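Local coordinates for protein peptidyl-prolyl cis-trans isomerase cyclophilin-type (Toxoplasma gondii, PDB 3BO7) that probably catalyses the cis-trans isomerisation of peptide bonds preceding proline, as a cyclophilin that also binds the immunosuppressant cyclosporin A, at residues Val98-Gly103 with Phe123-His128. Numbering follows the deposited sequence. Where two conformers were deposited one is given.
Sequences VHQGIG and FKSCEH
E127 reaches across to the loop 98-103 and is the side chain to follow. Contact begins beyond its CB, at CG, which is set anti to the carbonyl carbon (chi1 -72°) and comes to 3.3 Å from H99 O. From there the chain runs extended to CD, and the carboxylate splits its contacts. OE1 accepts a bond from Q100 NE2 at 3.0 Å, a bent one, with the donor lying above the carboxylate plane and the two flat groups turned 46° apart. OE2 sits 3.4 Å from V98 CB, against the valine's methyls, and takes its polar partner from the N130 amide.

The two backbones run nearly antiparallel. H99, the centre of an inverse gamma turn, offers its O to C126 N at 2.9 Å in a nearly straight bond, while S125 CA adds a CH-O contact to the same oxygen. Two residues on from H99, G101 N donates to S125 OG at 2.8 Å. The buried H99 sends ND1 to N130 OD1 and NE2 to S106 OG, and its CB lies 3.4 Å from C126 O and 3.8 Å from C126 SG.

The contact thus joins the loops flanking the adjacent antiparallel strands 104-107 and 119-122 of the cyclophilin barrel, next to the ligand site: H128, which follows E127 in the chain, hydrogen-bonds the backbone of the bound peptide through NE2.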
loop_
_atom_site.group_PDB
_atom_site.type_symbol
_atom_site.label_atom_id
_atom_site.label_comp_id
_atom_site.label_asym_id
_atom_site.label_seq_id
_atom_site.Cartn_x
_atom_site.Cartn_y
_atom_site.Cartn_z
ATOM N N VAL A 98 1.344 13.260 -7.118
ATOM C CA VAL A 98 1.318 13.982 -5.848
ATOM C C VAL A 98 0.273 13.376 -4.894
ATOM O O VAL A 98 -0.698 12.760 -5.346
ATOM C CB VAL A 98 1.075 15.499 -6.053
ATOM C CG1 VAL A 98 2.246 16.128 -6.823
ATOM C CG2 VAL A 98 -0.257 15.766 -6.766
ATOM N N HIS A 99 0.494 13.531 -3.584
ATOM C CA HIS A 99 -0.405 12.985 -2.568
ATOM C C HIS A 99 -1.625 13.884 -2.413
ATOM O O HIS A 99 -1.863 14.463 -1.351
ATOM C CB HIS A 99 0.317 12.810 -1.223
ATOM C CG HIS A 99 1.514 11.914 -1.294
ATOM N ND1 HIS A 99 2.752 12.360 -1.705
ATOM C CD2 HIS A 99 1.653 10.593 -1.043
ATOM C CE1 HIS A 99 3.608 11.355 -1.683
ATOM N NE2 HIS A 99 2.966 10.271 -1.284
ATOM N N GLN A 100 -2.398 13.992 -3.484
ATOM C CA GLN A 100 -3.561 14.861 -3.503
ATOM C C GLN A 100 -4.829 14.036 -3.533
ATOM O O GLN A 100 -4.995 13.165 -4.384
ATOM C CB GLN A 100 -3.498 15.780 -4.713
ATOM C CG GLN A 100 -4.551 16.866 -4.733
ATOM C CD GLN A 100 -4.232 17.962 -5.740
ATOM O OE1 GLN A 100 -5.092 18.359 -6.532
ATOM N NE2 GLN A 100 -2.996 18.462 -5.709
ATOM N N GLY A 101 -5.719 14.313 -2.586
ATOM C CA GLY A 101 -7.038 13.707 -2.564
ATOM C C GLY A 101 -7.054 12.295 -2.019
ATOM O O GLY A 101 -6.026 11.761 -1.588
ATOM N N ILE A 102 -8.238 11.696 -2.045
ATOM C CA ILE A 102 -8.458 10.347 -1.533
ATOM C C ILE A 102 -7.896 9.279 -2.482
ATOM O O ILE A 102 -7.918 9.445 -3.703
ATOM C CB ILE A 102 -9.983 10.112 -1.264
ATOM C CG1 ILE A 102 -10.240 8.750 -0.609
ATOM C CG2 ILE A 102 -10.811 10.314 -2.555
ATOM C CD1 ILE A 102 -11.560 8.655 0.117
ATOM N N GLY A 103 -7.362 8.199 -1.918
ATOM C CA GLY A 103 -7.055 7.009 -2.704
ATOM C C GLY A 103 -5.707 6.930 -3.398
ATOM O O GLY A 103 -5.527 6.094 -4.287
ATOM N N PHE A 123 -6.538 9.066 2.801
ATOM C CA PHE A 123 -7.927 9.482 2.980
ATOM C C PHE A 123 -8.123 10.909 2.446
ATOM O O PHE A 123 -9.212 11.264 1.974
ATOM C CB PHE A 123 -8.348 9.392 4.459
ATOM C CG PHE A 123 -8.371 7.977 5.013
ATOM C CD1 PHE A 123 -8.967 6.933 4.300
ATOM C CD2 PHE A 123 -7.835 7.701 6.258
ATOM C CE1 PHE A 123 -8.999 5.636 4.817
ATOM C CE2 PHE A 123 -7.870 6.415 6.783
ATOM C CZ PHE A 123 -8.447 5.379 6.056
ATOM N N LYS A 124 -7.064 11.716 2.538
ATOM C CA LYS A 124 -7.067 13.072 1.987
ATOM C C LYS A 124 -5.652 13.527 1.661
ATOM O O LYS A 124 -4.687 12.806 1.914
ATOM C CB LYS A 124 -7.758 14.069 2.930
ATOM C CG LYS A 124 -8.085 15.429 2.277
ATOM C CD LYS A 124 -8.781 15.284 0.906
ATOM C CE LYS A 124 -8.630 16.543 0.059
ATOM N NZ LYS A 124 -9.205 16.366 -1.301
ATOM N N SER A 125 -5.537 14.705 1.056
ATOM C CA SER A 125 -4.256 15.271 0.689
ATOM C C SER A 125 -3.269 15.292 1.847
ATOM O O SER A 125 -3.639 15.547 2.998
ATOM C CB SER A 125 -4.456 16.674 0.143
ATOM O OG SER A 125 -5.171 16.601 -1.067
ATOM N N CYS A 126 -2.015 15.004 1.517
ATOM C CA CYS A 126 -0.897 15.037 2.457
ATOM C C CYS A 126 0.357 15.268 1.629
ATOM O O CYS A 126 1.269 14.443 1.607
ATOM C CB CYS A 126 -0.799 13.731 3.267
ATOM S SG CYS A 126 -1.061 12.210 2.310
ATOM N N GLU A 127 0.384 16.413 0.951
ATOM C CA GLU A 127 1.430 16.710 -0.021
ATOM C C GLU A 127 2.794 17.082 0.583
ATOM O O GLU A 127 3.773 17.266 -0.146
ATOM C CB GLU A 127 0.944 17.761 -1.030
ATOM C CG GLU A 127 -0.081 17.217 -2.005
ATOM C CD GLU A 127 -0.360 18.163 -3.163
ATOM O OE1 GLU A 127 -1.417 18.828 -3.144
ATOM O OE2 GLU A 127 0.471 18.263 -4.087
ATOM N N HIS A 128 2.859 17.193 1.909
ATOM C CA HIS A 128 4.155 17.285 2.600
ATOM C C HIS A 128 4.949 15.979 2.415
ATOM O O HIS A 128 6.156 15.935 2.684
ATOM C CB HIS A 128 3.972 17.630 4.089
ATOM C CG HIS A 128 3.140 16.638 4.847
ATOM N ND1 HIS A 128 1.760 16.655 4.833
ATOM C CD2 HIS A 128 3.495 15.591 5.634
ATOM C CE1 HIS A 128 1.301 15.664 5.581
ATOM N NE2 HIS A 128 2.333 14.999 6.074
#